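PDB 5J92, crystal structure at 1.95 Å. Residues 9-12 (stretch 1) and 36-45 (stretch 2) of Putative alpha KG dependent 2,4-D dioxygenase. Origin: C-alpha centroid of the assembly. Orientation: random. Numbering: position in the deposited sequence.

Stretch 1, residues 9-12: MSLN
Stretch 2, residues 36-45: ERIVEIEQAS

How does the backbone of each stretch run where they meet? Residues 36-45 lie within one α-helix that extends past both ends of the stretch, with phi near -60° and psi near -40°; its i to i+4 bonds run from E40 N to E36 O (3.0 Å) through S45 N to I41 O (2.8 Å). Residues 9-12 form no regular helix or strand: S10 has phi/psi of -93/-6 and L11 -64/144. The closest register is M9 CA to E40 CA, 6.5 Å, and together the stretches bury 334 Å². R37, E40, I41, Q43 and A44 supply the helix contacts, as expected for residues three, four or seven apart.

What satisfies the polar groups of S10? E40, whose CA-to-CB bond points toward the other stretch, extends its side chain with chi1 -78° (m), chi2 177° (t) and chi3 -34°. E40 OE2 accepts a hydrogen bond from S10 OG at 2.8 Å and a weak one from S10 N at 3.3 Å, with an N-H...acceptor angle of 161°. One carboxylate oxygen thus takes both donors of the serine, whose chi1 of 72° (p) places OG on the same side as its amide.

How does R37 join this network? Its guanidinium, reached through chi1 -89° (m), chi2 -93° (off-well), chi3 -164° (t) and chi4 -97°, presents R37 NH1 to E40 OE1 at 3.1 Å, a salt bridge within the helix that is also a hydrogen bond. R37 NH1 also gives a weak hydrogen bond to S10 OG, 3.3 Å at 139°, with the hydroxyl at the guanidinium edge, near its plane. S10 OG is therefore both acceptor from R37 and donor to E40, while the two carboxylate oxygens share the work: OE1 takes R37, OE2 takes S10.

Which apolar atoms accompany these bonds? L11, buried, has chi1 -70° (m) and chi2 177° (t); its CA-to-CB bond points sideways, but the end of the side chain comes nearer the helix. L11 CD1 rests 3.6 Å from E40 C and 3.7 Å from I41 N, a backbone amide already paired with R37 O at 3.0 Å, and packs against the apolar side-chain atoms I41 CG1 at 3.9 Å and A44 CB at 4.3 Å. L11 CD2 comes within 3.6 Å of R37 NH1, obliquely. M9, poorly ordered, curls with chi1 178° (t), chi2 74° (p) and chi3 65° (p), bringing M9 CE to 3.6 Å from E40 O and 3.8 Å from A44 CB. E40 O accepts the helical bond from A44 N at 2.8 Å; the M9 methyl, with no conventional donor to offer, makes van der Waals contact.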

# COMPACT_ATOMS: atom_id res chain seq x y z
N MET A 9 16.10 32.51 -15.27
CA MET A 9 16.63 31.15 -15.31
C MET A 9 17.41 30.91 -16.60
O MET A 9 16.81 30.75 -17.67
CB MET A 9 15.50 30.12 -15.17
CG MET A 9 15.94 28.66 -15.24
SD MET A 9 16.81 28.05 -13.77
CE MET A 9 15.53 28.14 -12.52
N SER A 10 18.74 30.88 -16.50
CA SER A 10 19.61 30.57 -17.63
C SER A 10 19.97 29.09 -17.72
O SER A 10 20.62 28.68 -18.69
CB SER A 10 20.90 31.39 -17.57
OG SER A 10 21.73 30.92 -16.53
N LEU A 11 19.60 28.30 -16.72
CA LEU A 11 19.87 26.87 -16.75
C LEU A 11 19.13 26.21 -17.90
O LEU A 11 18.03 26.62 -18.27
CB LEU A 11 19.45 26.21 -15.44
CG LEU A 11 20.28 26.53 -14.20
CD1 LEU A 11 19.64 25.84 -13.01
CD2 LEU A 11 21.71 26.07 -14.40
N ASN A 12 19.77 25.21 -18.51
CA ASN A 12 19.17 24.47 -19.61
C ASN A 12 18.33 23.36 -18.99
O ASN A 12 18.79 22.23 -18.78
CB ASN A 12 20.26 23.94 -20.54
CG ASN A 12 19.71 23.19 -21.74
OD1 ASN A 12 18.49 22.99 -21.87
ND2 ASN A 12 20.60 22.79 -22.65
N GLU A 36 25.86 32.08 -8.13
CA GLU A 36 24.67 32.33 -8.93
C GLU A 36 24.10 31.03 -9.50
O GLU A 36 22.88 30.86 -9.61
CB GLU A 36 24.99 33.32 -10.05
N ARG A 37 24.98 30.10 -9.89
CA ARG A 37 24.53 28.81 -10.42
C ARG A 37 23.88 27.97 -9.34
O ARG A 37 22.88 27.28 -9.60
CB ARG A 37 25.71 28.06 -11.03
CG ARG A 37 25.94 28.36 -12.49
CD ARG A 37 25.23 27.35 -13.35
NE ARG A 37 25.70 27.36 -14.74
CZ ARG A 37 25.09 28.00 -15.72
NH1 ARG A 37 23.99 28.70 -15.48
NH2 ARG A 37 25.58 27.94 -16.95
N ILE A 38 24.43 27.99 -8.12
CA ILE A 38 23.84 27.22 -7.03
C ILE A 38 22.45 27.75 -6.71
O ILE A 38 21.51 26.97 -6.50
CB ILE A 38 24.76 27.25 -5.79
CG1 ILE A 38 26.01 26.40 -6.05
CG2 ILE A 38 24.02 26.77 -4.57
CD1 ILE A 38 27.13 26.67 -5.07
N VAL A 39 22.29 29.07 -6.71
CA VAL A 39 20.97 29.67 -6.50
C VAL A 39 20.01 29.24 -7.60
O VAL A 39 18.87 28.85 -7.32
CB VAL A 39 21.09 31.20 -6.41
CG1 VAL A 39 19.70 31.83 -6.41
CG2 VAL A 39 21.86 31.59 -5.16
N GLU A 40 20.44 29.30 -8.87
CA GLU A 40 19.57 28.89 -9.97
C GLU A 40 19.10 27.45 -9.79
O GLU A 40 17.91 27.16 -9.99
CB GLU A 40 20.29 29.05 -11.31
CG GLU A 40 20.36 30.47 -11.84
CD GLU A 40 21.15 30.60 -13.14
OE1 GLU A 40 22.13 29.84 -13.33
OE2 GLU A 40 20.79 31.45 -13.97
N ILE A 41 20.00 26.55 -9.40
CA ILE A 41 19.60 25.16 -9.18
C ILE A 41 18.58 25.08 -8.05
O ILE A 41 17.56 24.38 -8.16
CB ILE A 41 20.84 24.28 -8.89
CG1 ILE A 41 21.73 24.21 -10.15
CG2 ILE A 41 20.43 22.89 -8.46
CD1 ILE A 41 23.00 23.42 -9.97
N GLU A 42 18.81 25.81 -6.95
CA GLU A 42 17.82 25.85 -5.88
C GLU A 42 16.46 26.30 -6.41
O GLU A 42 15.44 25.66 -6.14
CB GLU A 42 18.29 26.77 -4.74
CG GLU A 42 19.50 26.22 -4.02
CD GLU A 42 20.00 27.09 -2.87
OE1 GLU A 42 19.84 28.33 -2.94
OE2 GLU A 42 20.58 26.53 -1.92
N GLN A 43 16.44 27.36 -7.21
CA GLN A 43 15.17 27.83 -7.76
C GLN A 43 14.54 26.77 -8.65
O GLN A 43 13.33 26.52 -8.57
CB GLN A 43 15.38 29.14 -8.52
CG GLN A 43 15.79 30.30 -7.64
CD GLN A 43 14.80 30.57 -6.51
OE1 GLN A 43 15.18 30.60 -5.33
NE2 GLN A 43 13.54 30.78 -6.86
N ALA A 44 15.34 26.11 -9.49
CA ALA A 44 14.81 25.04 -10.33
C ALA A 44 14.23 23.91 -9.50
O ALA A 44 13.23 23.30 -9.89
CB ALA A 44 15.90 24.52 -11.28
N SER A 45 14.86 23.59 -8.35
CA SER A 45 14.30 22.55 -7.49
C SER A 45 12.95 22.94 -6.91
O SER A 45 12.13 22.07 -6.64
CB SER A 45 15.28 22.20 -6.36
OG SER A 45 15.30 23.22 -5.36